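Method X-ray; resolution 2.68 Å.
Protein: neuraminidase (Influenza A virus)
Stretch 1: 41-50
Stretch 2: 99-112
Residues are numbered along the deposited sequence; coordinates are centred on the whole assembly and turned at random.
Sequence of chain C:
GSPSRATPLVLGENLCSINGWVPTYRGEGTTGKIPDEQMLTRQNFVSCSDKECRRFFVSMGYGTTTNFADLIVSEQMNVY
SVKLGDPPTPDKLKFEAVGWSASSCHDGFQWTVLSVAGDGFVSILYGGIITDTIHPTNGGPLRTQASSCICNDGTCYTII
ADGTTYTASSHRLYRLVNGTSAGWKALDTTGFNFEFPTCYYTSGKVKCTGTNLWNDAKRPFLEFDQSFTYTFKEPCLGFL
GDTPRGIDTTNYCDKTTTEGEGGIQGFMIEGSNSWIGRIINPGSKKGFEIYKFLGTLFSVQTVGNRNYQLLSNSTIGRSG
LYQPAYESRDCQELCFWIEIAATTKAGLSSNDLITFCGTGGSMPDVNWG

Stretch 1 41-50: TRQNFVSCSD
Stretch 2, residues 99-112: GWSASSCHDGFQWT

Strand 44-48 and the strand around 101-106 run nearly parallel, their directions 18° apart and their axes 6.4 Å apart at closest. By nearest CA atoms, Gln 43 pairs with Ser 101, Phe 45 with Ser 103, Ser 47 with Cys 105 and Ser 49 with His 106. No backbone ladder joins them. Side chains and one water fill the gap, and 556 Å² is buried.

At exposed Trp 100 (chi1 -3°), Arg 42 NH2 lies 3.2 Å from Trp 100 O, at an angle too poor for a hydrogen bond.

Ala 102 is extended (-141/149). Gln 43 has phi/psi 53/47 and chi1 -149°. Its CA-to-CB bond points toward stretch 2, and its amide reaches Ala 102. Ala 102 N donates to Gln 43 OE1 (2.9 Å), and Gln 43 NE2 donates weakly to Ala 102 O (3.3 Å). The amide thus serves both backbone polar groups of one residue.

Ser 103 points away. Buried Phe 45, chi1 p, sets its flat ring against the backbone: CZ is 3.8 Å from Ser 103 CA and 3.3 Å from Ser 104 N.

Ser 104 is buried, chi1 p. Ser 47, also buried, points toward stretch 2 with chi1 t; its OG lies 3.3 Å from Ser 104 O, at most a weak bond.

Cys 105 points away and is covalently bonded elsewhere in the structure.

His 106, buried, chi1 t and chi2 -72°, points toward stretch 1. Small, buried Ser 49 fits over its ring face, CB 3.6 Å from the ring centroid, a CH-pi contact. A water accepts from His 106 N (3.1 Å), donates to Cys 48 O (2.7 Å) and bonds weakly with Ser 47 OG (3.3 Å).

Asp 107 OD1 accepts from Phe 109 N (2.7 Å) and Gln 110 N (3.0 Å), bracing the turn. At Gly 108 (114/-27) a CB would jam against the preceding carbonyl O, which calls for glycine.

Buried Trp 111, chi1 m and chi2 103°, reaches back. Ser 47 O meets its ring edge, 3.3 Å from Trp 111 CH2.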

# COMPACT_ATOMS: atom_id res chain seq x y z
N THR C 41 2.22 6.29 -20.07
CA THR C 41 2.34 4.88 -20.42
C THR C 41 2.36 4.65 -21.92
O THR C 41 1.80 5.45 -22.69
CB THR C 41 1.16 4.09 -19.86
OG1 THR C 41 -0.04 4.51 -20.53
CG2 THR C 41 1.03 4.36 -18.39
N ARG C 42 2.99 3.56 -22.33
CA ARG C 42 2.93 3.06 -23.70
C ARG C 42 3.09 1.53 -23.72
O ARG C 42 3.54 0.94 -22.74
CB ARG C 42 3.96 3.76 -24.60
CG ARG C 42 5.42 3.43 -24.33
CD ARG C 42 6.31 3.98 -25.45
NE ARG C 42 7.50 3.17 -25.69
CZ ARG C 42 7.52 2.08 -26.45
NH1 ARG C 42 6.42 1.66 -27.06
NH2 ARG C 42 8.65 1.40 -26.61
N GLN C 43 2.71 0.91 -24.84
CA GLN C 43 2.71 -0.54 -24.96
C GLN C 43 1.91 -1.18 -23.81
O GLN C 43 2.34 -2.14 -23.17
CB GLN C 43 4.14 -1.11 -25.04
CG GLN C 43 4.29 -2.40 -25.87
CD GLN C 43 4.72 -3.63 -25.04
OE1 GLN C 43 5.78 -4.22 -25.28
NE2 GLN C 43 3.89 -4.02 -24.08
N ASN C 44 0.72 -0.64 -23.55
CA ASN C 44 -0.14 -1.24 -22.54
C ASN C 44 -0.68 -2.60 -22.99
O ASN C 44 -0.84 -2.87 -24.18
CB ASN C 44 -1.29 -0.30 -22.18
CG ASN C 44 -0.80 1.03 -21.66
OD1 ASN C 44 -0.68 1.22 -20.45
ND2 ASN C 44 -0.51 1.95 -22.56
N PHE C 45 -0.92 -3.46 -22.01
CA PHE C 45 -1.65 -4.70 -22.22
C PHE C 45 -2.05 -5.24 -20.85
O PHE C 45 -1.55 -4.80 -19.80
CB PHE C 45 -0.81 -5.73 -23.00
CG PHE C 45 0.33 -6.30 -22.22
CD1 PHE C 45 1.56 -5.65 -22.19
CD2 PHE C 45 0.18 -7.48 -21.49
CE1 PHE C 45 2.63 -6.18 -21.45
CE2 PHE C 45 1.24 -8.01 -20.75
CZ PHE C 45 2.47 -7.36 -20.74
N VAL C 46 -2.96 -6.20 -20.86
CA VAL C 46 -3.48 -6.72 -19.62
C VAL C 46 -3.12 -8.19 -19.49
O VAL C 46 -3.23 -8.97 -20.46
CB VAL C 46 -4.99 -6.54 -19.55
CG1 VAL C 46 -5.56 -7.17 -18.28
CG2 VAL C 46 -5.31 -5.06 -19.62
N SER C 47 -2.66 -8.56 -18.30
CA SER C 47 -2.52 -9.97 -17.96
C SER C 47 -3.07 -10.24 -16.56
O SER C 47 -2.94 -9.42 -15.64
CB SER C 47 -1.09 -10.44 -18.08
OG SER C 47 -1.06 -11.84 -18.17
N CYS C 48 -3.70 -11.40 -16.43
CA CYS C 48 -4.37 -11.74 -15.19
C CYS C 48 -3.67 -12.88 -14.47
O CYS C 48 -3.15 -13.80 -15.11
CB CYS C 48 -5.83 -12.07 -15.47
SG CYS C 48 -6.73 -10.62 -16.05
N SER C 49 -3.63 -12.80 -13.14
CA SER C 49 -3.19 -13.90 -12.29
C SER C 49 -4.41 -14.61 -11.72
O SER C 49 -5.52 -14.49 -12.25
CB SER C 49 -2.34 -13.38 -11.14
OG SER C 49 -3.15 -12.71 -10.19
N ASP C 50 -4.22 -15.36 -10.65
CA ASP C 50 -5.33 -16.08 -10.03
C ASP C 50 -5.97 -15.24 -8.93
O ASP C 50 -6.93 -15.67 -8.30
CB ASP C 50 -4.89 -17.47 -9.54
CG ASP C 50 -3.74 -17.42 -8.52
OD1 ASP C 50 -3.15 -16.33 -8.29
OD2 ASP C 50 -3.42 -18.49 -7.94
N GLY C 99 13.45 -2.43 -19.88
CA GLY C 99 13.14 -2.72 -21.26
C GLY C 99 12.22 -1.71 -21.91
O GLY C 99 11.71 -0.81 -21.24
N TRP C 100 12.01 -1.88 -23.22
CA TRP C 100 11.06 -1.05 -23.97
C TRP C 100 9.91 -1.90 -24.46
O TRP C 100 8.93 -1.39 -25.00
CB TRP C 100 11.72 -0.37 -25.18
CG TRP C 100 13.18 -0.61 -25.32
CD1 TRP C 100 13.80 -1.76 -25.73
CD2 TRP C 100 14.23 0.35 -25.10
NE1 TRP C 100 15.16 -1.58 -25.76
CE2 TRP C 100 15.45 -0.29 -25.38
CE3 TRP C 100 14.25 1.70 -24.70
CZ2 TRP C 100 16.69 0.36 -25.26
CZ3 TRP C 100 15.47 2.34 -24.58
CH2 TRP C 100 16.67 1.67 -24.86
N SER C 101 10.03 -3.21 -24.29
CA SER C 101 9.05 -4.13 -24.85
C SER C 101 8.89 -5.33 -23.92
O SER C 101 9.87 -5.99 -23.55
CB SER C 101 9.50 -4.56 -26.26
OG SER C 101 8.71 -5.64 -26.76
N ALA C 102 7.66 -5.60 -23.53
CA ALA C 102 7.42 -6.67 -22.57
C ALA C 102 6.17 -7.48 -22.86
O ALA C 102 5.19 -6.99 -23.42
CB ALA C 102 7.38 -6.12 -21.13
N SER C 103 6.24 -8.75 -22.49
CA SER C 103 5.08 -9.60 -22.38
C SER C 103 5.09 -10.16 -20.95
O SER C 103 6.17 -10.38 -20.37
CB SER C 103 5.19 -10.72 -23.41
OG SER C 103 4.01 -11.51 -23.46
N SER C 104 3.92 -10.35 -20.34
CA SER C 104 3.88 -11.04 -19.03
C SER C 104 2.78 -12.10 -18.93
O SER C 104 1.83 -12.08 -19.72
CB SER C 104 3.75 -10.05 -17.87
OG SER C 104 2.49 -9.41 -17.91
N CYS C 105 2.92 -13.01 -17.97
CA CYS C 105 1.95 -14.08 -17.72
C CYS C 105 2.09 -14.54 -16.25
O CYS C 105 3.12 -14.25 -15.62
CB CYS C 105 2.02 -15.26 -18.67
SG CYS C 105 3.43 -15.28 -19.82
N HIS C 106 1.09 -15.23 -15.70
CA HIS C 106 1.18 -15.73 -14.30
C HIS C 106 0.72 -17.19 -14.20
O HIS C 106 -0.36 -17.53 -14.69
CB HIS C 106 0.37 -14.83 -13.38
CG HIS C 106 0.57 -15.12 -11.91
ND1 HIS C 106 0.08 -16.24 -11.31
CD2 HIS C 106 1.20 -14.39 -10.96
CE1 HIS C 106 0.42 -16.22 -10.02
NE2 HIS C 106 1.09 -15.11 -9.79
N ASP C 107 1.51 -18.04 -13.54
CA ASP C 107 1.26 -19.49 -13.58
C ASP C 107 0.56 -20.01 -12.33
O ASP C 107 0.28 -21.20 -12.23
CB ASP C 107 2.56 -20.28 -13.80
CG ASP C 107 3.60 -20.01 -12.73
OD1 ASP C 107 3.27 -19.37 -11.69
OD2 ASP C 107 4.76 -20.46 -12.92
N GLY C 108 0.28 -19.12 -11.38
CA GLY C 108 -0.33 -19.52 -10.13
C GLY C 108 0.63 -19.30 -8.98
O GLY C 108 0.22 -19.07 -7.83
N PHE C 109 1.92 -19.35 -9.31
CA PHE C 109 2.98 -19.12 -8.33
C PHE C 109 3.53 -17.71 -8.46
O PHE C 109 3.39 -16.90 -7.55
CB PHE C 109 4.09 -20.16 -8.50
CG PHE C 109 3.56 -21.56 -8.66
CD1 PHE C 109 2.83 -22.15 -7.63
CD2 PHE C 109 3.76 -22.27 -9.84
CE1 PHE C 109 2.32 -23.44 -7.77
CE2 PHE C 109 3.26 -23.54 -9.99
CZ PHE C 109 2.53 -24.13 -8.95
N GLN C 110 4.14 -17.41 -9.60
CA GLN C 110 4.69 -16.08 -9.80
C GLN C 110 4.42 -15.45 -11.18
O GLN C 110 4.03 -16.14 -12.15
CB GLN C 110 6.20 -16.10 -9.53
CG GLN C 110 6.61 -15.19 -8.39
CD GLN C 110 6.58 -15.89 -7.06
OE1 GLN C 110 6.67 -17.11 -6.99
NE2 GLN C 110 6.45 -15.12 -5.99
N TRP C 111 4.63 -14.14 -11.27
CA TRP C 111 4.64 -13.45 -12.55
C TRP C 111 5.91 -13.74 -13.35
O TRP C 111 7.05 -13.54 -12.87
CB TRP C 111 4.52 -11.93 -12.37
CG TRP C 111 3.15 -11.49 -12.04
CD1 TRP C 111 2.68 -11.12 -10.81
CD2 TRP C 111 2.04 -11.38 -12.94
NE1 TRP C 111 1.35 -10.78 -10.90
CE2 TRP C 111 0.93 -10.93 -12.19
CE3 TRP C 111 1.88 -11.61 -14.31
CZ2 TRP C 111 -0.33 -10.71 -12.77
CZ3 TRP C 111 0.63 -11.40 -14.89
CH2 TRP C 111 -0.46 -10.96 -14.11
N THR C 112 5.72 -14.22 -14.58
CA THR C 112 6.78 -14.28 -15.58
C THR C 112 6.73 -13.02 -16.46
O THR C 112 5.68 -12.65 -17.00
CB THR C 112 6.64 -15.52 -16.46
OG1 THR C 112 6.57 -16.70 -15.64
CG2 THR C 112 7.82 -15.61 -17.42
O HOH W 1 -1.71 -14.91 -17.10